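Local coordinates for antibiotic biosynthesis monooxygenase family protein (Shewanella oneidensis, PDB 2BBE), which is of unconfirmed function but belongs to the antibiotic biosynthesis monooxygenase family and may therefore act as an oxidoreductase, at the interface of chains A and B. Numbering follows the deposited sequence. Chains: chain A/B, hypothetical protein SO0527.

Contact 1: the interface of chains A and B. Residues chain A 6-8, 107-108; chain B 42-43.
A:Ile107, the last residue of strand 97-107, forms the apolar centre of this patch, where the C-terminal end of chain A lies against the end of helix 38-42 of chain B. Its gamma-methyl CG2, anti to the backbone N, packs 3.7 Å from CG of B:Arg43. The two side chains run antiparallel past one another, so the methyl meets mainly the aliphatic stem of the arginine. The same methyl lies over one face of the B:Arg42 guanidinium, near its rim, while CG1 approaches the backbone carbonyl O of B:Arg42. A beta-branched residue suits this place, since CG2 can meet both arginines while CG1 turns to the B:Arg42 carbonyl. A:Lys8, with CG anti to the backbone N (chi1 176°) and the chain extended, runs alongside and brings its CD to 3.9 Å from B:Arg43 O.

At the rim the two arginines diverge to opposite oxygens of the C-terminal carboxylate of A:Ala108. B:Arg42 bends at chi3 (59°), which turns NH1 toward A:Ala108 O for a nearly straight hydrogen bond of 3.1 Å. The oxygen lies in the guanidinium plane, but the donor sits above the plane of the carboxylate. B:Arg43 stays extended from CG to NE and gives its NH2 to A:Ala108 OXT at 3.2 Å; a weak bond also joins this nitrogen to the backbone O of A:Asp6. The carbonyl O of A:Ile107 lies over one face of this guanidinium, toward its rim. Arginine suits both positions: a long stem for packing, and a flat, multiply donating head whose positive charge probably stabilises the carboxylate.

Two waters complete the rim. Water 2 joins NH1 of B:Arg43 to A:Ala108 OXT, and water 1 bridges A:Ala108 N and O to B:Arg42, whose NH2 lies 2.7 Å from the oxygen of water 1.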
ATOM      1  N   ASP A   6      13.821 -18.619  -2.175  1.00 26.91           N
ATOM      2  CA  ASP A   6      13.444 -17.841  -0.956  1.00 26.70           C
ATOM      3  C   ASP A   6      12.989 -16.396  -1.223  1.00 25.48           C
ATOM      4  O   ASP A   6      12.183 -15.854  -0.444  1.00 26.38           O
ATOM      5  CB  ASP A   6      14.560 -17.859   0.104  1.00 27.98           C
ATOM      6  CG  ASP A   6      15.931 -17.387  -0.430  1.00 31.44           C
ATOM      7  OD1 ASP A   6      16.160 -17.424  -1.667  1.00 34.58           O
ATOM      8  OD2 ASP A   6      16.797 -17.006   0.412  1.00 34.31           O
ATOM      9  N   TYR A   7      13.521 -15.769  -2.274  1.00 22.29           N
ATOM     10  CA  TYR A   7      13.069 -14.428  -2.690  1.00 19.79           C
ATOM     11  C   TYR A   7      13.153 -14.267  -4.208  1.00 18.40           C
ATOM     12  O   TYR A   7      13.905 -14.979  -4.876  1.00 17.39           O
ATOM     13  CB  TYR A   7      13.851 -13.297  -1.975  1.00 19.51           C
ATOM     14  CG  TYR A   7      15.305 -13.163  -2.372  1.00 19.21           C
ATOM     15  CD1 TYR A   7      15.671 -12.535  -3.572  1.00 18.49           C
ATOM     16  CD2 TYR A   7      16.320 -13.663  -1.552  1.00 19.07           C
ATOM     17  CE1 TYR A   7      17.004 -12.418  -3.947  1.00 17.70           C
ATOM     18  CE2 TYR A   7      17.654 -13.547  -1.924  1.00 19.32           C
ATOM     19  CZ  TYR A   7      17.983 -12.919  -3.127  1.00 19.13           C
ATOM     20  OH  TYR A   7      19.304 -12.796  -3.506  1.00 20.28           O
ATOM     21  N   LYS A   8      12.382 -13.330  -4.748  1.00 16.76           N
ATOM     22  CA  LYS A   8      12.455 -13.006  -6.167  1.00 16.23           C
ATOM     23  C   LYS A   8      12.415 -11.490  -6.339  1.00 15.75           C
ATOM     24  O   LYS A   8      11.518 -10.823  -5.807  1.00 15.05           O
ATOM     25  CB  LYS A   8      11.303 -13.654  -6.944  1.00 15.91           C
ATOM     26  CG  LYS A   8      11.260 -13.266  -8.431  1.00 16.10           C
ATOM     27  CD  LYS A   8      10.249 -14.096  -9.205  1.00 17.44           C
ATOM     28  CE  LYS A   8      10.258 -13.756 -10.685  1.00 20.56           C
ATOM     29  NZ  LYS A   8       9.351 -14.654 -11.481  1.00 26.15           N
ATOM     30  N   ILE A 107      10.737  -9.570  -3.315  1.00 12.24           N
ATOM     31  CA  ILE A 107       9.586 -10.257  -2.739  1.00 12.27           C
ATOM     32  C   ILE A 107      10.036 -11.526  -2.024  1.00 13.17           C
ATOM     33  O   ILE A 107      10.635 -12.411  -2.641  1.00 12.75           O
ATOM     34  CB  ILE A 107       8.531 -10.598  -3.847  1.00 12.31           C
ATOM     35  CG1 ILE A 107       8.140  -9.320  -4.639  1.00 14.38           C
ATOM     36  CG2 ILE A 107       7.283 -11.258  -3.235  1.00 12.78           C
ATOM     37  CD1 ILE A 107       7.311  -8.284  -3.796  1.00 15.53           C
ATOM     38  N   ALA A 108       9.765 -11.595  -0.724  1.00 13.69           N
ATOM     39  CA  ALA A 108       9.988 -12.791   0.076  1.00 15.31           C
ATOM     40  C   ALA A 108       8.692 -13.165   0.816  1.00 16.39           C
ATOM     41  O   ALA A 108       7.858 -12.283   1.120  1.00 16.80           O
ATOM     42  CB  ALA A 108      11.102 -12.541   1.089  1.00 15.12           C
ATOM     43  OXT ALA A 108       8.443 -14.340   1.159  1.00 16.82           O
TER
ATOM     44  N   ARG B  42       2.289 -12.830  -5.314  1.00 10.94           N
ATOM     45  CA  ARG B  42       3.039 -11.637  -4.946  1.00 11.91           C
ATOM     46  C   ARG B  42       4.322 -11.531  -5.772  1.00 11.81           C
ATOM     47  O   ARG B  42       4.835 -10.425  -5.984  1.00 11.20           O
ATOM     48  CB  ARG B  42       3.335 -11.609  -3.438  1.00 11.33           C
ATOM     49  CG  ARG B  42       2.068 -11.382  -2.571  1.00 12.86           C
ATOM     50  CD  ARG B  42       2.363 -11.299  -1.060  1.00 13.35           C
ATOM     51  NE  ARG B  42       3.300 -10.221  -0.745  1.00 16.12           N
ATOM     52  CZ  ARG B  42       4.542 -10.379  -0.299  1.00 17.13           C
ATOM     53  NH1 ARG B  42       5.044 -11.590  -0.059  1.00 18.42           N
ATOM     54  NH2 ARG B  42       5.295  -9.307  -0.102  1.00 18.41           N
ATOM     55  N   ARG B  43       4.818 -12.679  -6.247  1.00 11.02           N
ATOM     56  CA  ARG B  43       6.040 -12.738  -7.060  1.00 11.66           C
ATOM     57  C   ARG B  43       5.801 -12.485  -8.564  1.00 11.45           C
ATOM     58  O   ARG B  43       6.762 -12.453  -9.338  1.00 10.90           O
ATOM     59  CB  ARG B  43       6.762 -14.081  -6.848  1.00 10.96           C
ATOM     60  CG  ARG B  43       7.491 -14.176  -5.507  1.00 13.37           C
ATOM     61  CD  ARG B  43       7.808 -15.648  -5.127  1.00 13.77           C
ATOM     62  NE  ARG B  43       8.631 -15.735  -3.913  1.00 16.01           N
ATOM     63  CZ  ARG B  43       8.185 -15.577  -2.661  1.00 17.23           C
ATOM     64  NH1 ARG B  43       6.892 -15.295  -2.404  1.00 14.29           N
ATOM     65  NH2 ARG B  43       9.047 -15.689  -1.649  1.00 18.07           N
TER
HETATM   66  O   HOH W   1       7.856  -9.762   0.589  1.00 16.76           O
HETATM   67  O   HOH W   2       6.162 -15.517   0.503  1.00 21.17           O

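Contact 2: the interface of chains A and B. Residues chain A 42, 44-47, 69; chain B 10, 12-13, 107.
The guanidinium of A:Arg42 has CG2 of B:Ile107 over one face, displaced toward its rim, the chain-exchanged counterpart of the packing at the other end of the interface. The two side chains meet at a slant, so a methyl branch, and not the whole isoleucine, rests on the flat group.

Farther along, the flat groups are amides, and their nitrogens do the work. NE2 of B:Gln13 points between two carbonyls of chain A and donates to both: to A:Ala45 O at 3.0 Å, tilted from the amide plane, and to A:Cys47 O at 3.0 Å, close to that plane. Both carbonyls receive the nitrogen from above their own planes, more steeply at A:Cys47. A primary amide suits this spot because it carries two N-H groups on one nitrogen. The side chain is extended beyond CG (chi2 177°), which carries NE2 to the start of strand 47-55.

B:Asn10 adds its ND2 to A:Ala45 O at 3.1 Å, so that this oxygen is gripped by two side-chain amides. With CG anti to the backbone N (chi1 -178°), the short asparagine works in both directions: ND2 reaches across, while OD1 accepts the backbone N-H groups of B:Gln12 and B:Gln13. These internal bonds should hold the amide's rotation and settle which end faces chain A, and they tie B:Asn10 to the segment that presents B:Gln13.

The small A:Ala45 lets the partner's loop come close; its CB lies near the amide OE1 and the CB of B:Gln12. That glutamine, extended beyond CG, meets A:Val69 end to end, a loose contact of amide against methyl: NE2 of B:Gln12 lies 3.8 Å from CG2 of A:Val69.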
ATOM      1  N   ARG A  42      -0.277  11.415  -8.229  1.00 10.94           N
ATOM      2  CA  ARG A  42      -1.136  10.298  -7.859  1.00 11.91           C
ATOM      3  C   ARG A  42      -2.131   9.989  -8.980  1.00 11.81           C
ATOM      4  O   ARG A  42      -2.594   8.848  -9.102  1.00 11.20           O
ATOM      5  CB  ARG A  42      -1.854  10.567  -6.527  1.00 11.33           C
ATOM      6  CG  ARG A  42      -0.898  10.559  -5.306  1.00 12.86           C
ATOM      7  CD  ARG A  42      -1.618  10.774  -3.959  1.00 13.35           C
ATOM      8  NE  ARG A  42      -2.637   9.754  -3.715  1.00 16.12           N
ATOM      9  CZ  ARG A  42      -3.950   9.962  -3.687  1.00 17.13           C
ATOM     10  NH1 ARG A  42      -4.463  11.181  -3.852  1.00 18.42           N
ATOM     11  NH2 ARG A  42      -4.760   8.930  -3.502  1.00 18.41           N
ATOM     12  N   GLU A  44      -1.392  10.102 -12.189  1.00 10.71           N
ATOM     13  CA  GLU A  44      -0.671   9.435 -13.289  1.00 11.91           C
ATOM     14  C   GLU A  44      -1.095   7.958 -13.370  1.00 10.89           C
ATOM     15  O   GLU A  44      -1.128   7.269 -12.354  1.00 10.97           O
ATOM     16  CB  GLU A  44       0.849   9.513 -13.059  1.00 11.05           C
ATOM     17  CG  GLU A  44       1.507  10.880 -13.337  1.00 13.06           C
ATOM     18  CD  GLU A  44       2.960  10.943 -12.841  1.00 15.37           C
ATOM     19  OE1 GLU A  44       3.610   9.873 -12.707  1.00 17.53           O
ATOM     20  OE2 GLU A  44       3.457  12.049 -12.536  1.00 16.94           O
ATOM     21  N   ALA A  45      -1.400   7.479 -14.574  1.00 10.90           N
ATOM     22  CA  ALA A  45      -1.861   6.100 -14.783  1.00 10.30           C
ATOM     23  C   ALA A  45      -0.871   5.057 -14.222  1.00 10.26           C
ATOM     24  O   ALA A  45      -1.280   4.020 -13.694  1.00  9.50           O
ATOM     25  CB  ALA A  45      -2.112   5.848 -16.260  1.00 10.70           C
ATOM     26  N   GLY A  46       0.425   5.344 -14.345  1.00  9.94           N
ATOM     27  CA  GLY A  46       1.468   4.410 -13.920  1.00  9.44           C
ATOM     28  C   GLY A  46       2.070   4.669 -12.538  1.00  9.93           C
ATOM     29  O   GLY A  46       3.002   3.972 -12.140  1.00 10.46           O
ATOM     30  N   CYS A  47       1.523   5.630 -11.796  1.00  9.81           N
ATOM     31  CA  CYS A  47       1.929   5.852 -10.406  1.00 10.08           C
ATOM     32  C   CYS A  47       1.206   4.904  -9.448  1.00  9.87           C
ATOM     33  O   CYS A  47      -0.039   4.853  -9.429  1.00  9.27           O
ATOM     34  CB  CYS A  47       1.665   7.292  -9.972  1.00 10.56           C
ATOM     35  SG  CYS A  47       2.127   7.568  -8.226  1.00 11.50           S
ATOM     36  N   VAL A  69       4.647   1.590 -12.069  1.00  9.70           N
ATOM     37  CA  VAL A  69       4.400   0.278 -12.675  1.00  9.36           C
ATOM     38  C   VAL A  69       5.624  -0.250 -13.451  1.00  9.94           C
ATOM     39  O   VAL A  69       5.808  -1.462 -13.592  1.00  9.17           O
ATOM     40  CB  VAL A  69       3.128   0.291 -13.571  1.00 10.26           C
ATOM     41  CG1 VAL A  69       1.877   0.587 -12.725  1.00  8.80           C
ATOM     42  CG2 VAL A  69       3.265   1.292 -14.688  1.00 11.01           C
TER
ATOM     43  N   ASN B  10      -8.342   6.104 -12.741  1.00 13.65           N
ATOM     44  CA  ASN B  10      -7.160   5.484 -13.337  1.00 13.85           C
ATOM     45  C   ASN B  10      -7.649   4.376 -14.268  1.00 13.94           C
ATOM     46  O   ASN B  10      -8.206   3.367 -13.815  1.00 14.12           O
ATOM     47  CB  ASN B  10      -6.235   4.939 -12.236  1.00 13.45           C
ATOM     48  CG  ASN B  10      -4.958   4.309 -12.776  1.00 14.15           C
ATOM     49  OD1 ASN B  10      -4.953   3.623 -13.790  1.00 12.86           O
ATOM     50  ND2 ASN B  10      -3.872   4.498 -12.048  1.00 12.76           N
ATOM     51  N   GLN B  12      -5.906   2.463 -16.241  1.00 12.65           N
ATOM     52  CA  GLN B  12      -4.928   1.406 -16.508  1.00 12.79           C
ATOM     53  C   GLN B  12      -4.917   0.308 -15.440  1.00 12.19           C
ATOM     54  O   GLN B  12      -5.073  -0.875 -15.755  1.00 12.33           O
ATOM     55  CB  GLN B  12      -3.501   1.978 -16.690  1.00 12.32           C
ATOM     56  CG  GLN B  12      -2.453   0.878 -16.921  1.00 13.05           C
ATOM     57  CD  GLN B  12      -1.013   1.371 -16.872  1.00 14.83           C
ATOM     58  OE1 GLN B  12      -0.706   2.448 -17.394  1.00 16.32           O
ATOM     59  NE2 GLN B  12      -0.110   0.568 -16.249  1.00 11.92           N
ATOM     60  N   GLN B  13      -4.682   0.696 -14.188  1.00 11.15           N
ATOM     61  CA  GLN B  13      -4.526  -0.289 -13.108  1.00 10.86           C
ATOM     62  C   GLN B  13      -5.846  -0.988 -12.818  1.00 10.28           C
ATOM     63  O   GLN B  13      -6.927  -0.414 -13.027  1.00 10.94           O
ATOM     64  CB  GLN B  13      -3.935   0.367 -11.856  1.00  9.43           C
ATOM     65  CG  GLN B  13      -2.496   0.867 -12.090  1.00 10.36           C
ATOM     66  CD  GLN B  13      -1.935   1.570 -10.880  1.00 12.65           C
ATOM     67  OE1 GLN B  13      -2.248   1.200  -9.749  1.00 13.45           O
ATOM     68  NE2 GLN B  13      -1.105   2.587 -11.102  1.00 10.83           N
ATOM     69  N   ILE B 107      -9.037   8.374  -8.128  1.00 12.24           N
ATOM     70  CA  ILE B 107      -8.080   9.197  -7.397  1.00 12.27           C
ATOM     71  C   ILE B 107      -8.678  10.571  -7.115  1.00 13.17           C
ATOM     72  O   ILE B 107      -9.048  11.294  -8.044  1.00 12.75           O
ATOM     73  CB  ILE B 107      -6.741   9.339  -8.200  1.00 12.31           C
ATOM     74  CG1 ILE B 107      -6.178   7.939  -8.570  1.00 14.38           C
ATOM     75  CG2 ILE B 107      -5.703  10.146  -7.402  1.00 12.78           C
ATOM     76  CD1 ILE B 107      -5.657   7.121  -7.333  1.00 15.53           C
TER

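Contact 1 and contact 2 lie about 24 Å apart, measured between the centres of their C-alpha atoms, in one two-fold symmetric interface. B:Arg42, ending helix 38-42, and A:Ile107, ending strand 97-107, in contact 1 reappear as A:Arg42 and B:Ile107 in contact 2, which thus contains part of the twin of contact 1. Each subunit offers both its own C-terminal strand end and a surface that receives its partner's. Contact 1 centres on the chain terminus and its carboxylate, contact 2 mainly on amide-to-backbone bonds. This reciprocity would suit a stable dimer within the deposited tetramer, although the structure alone does not show the assembly in solution.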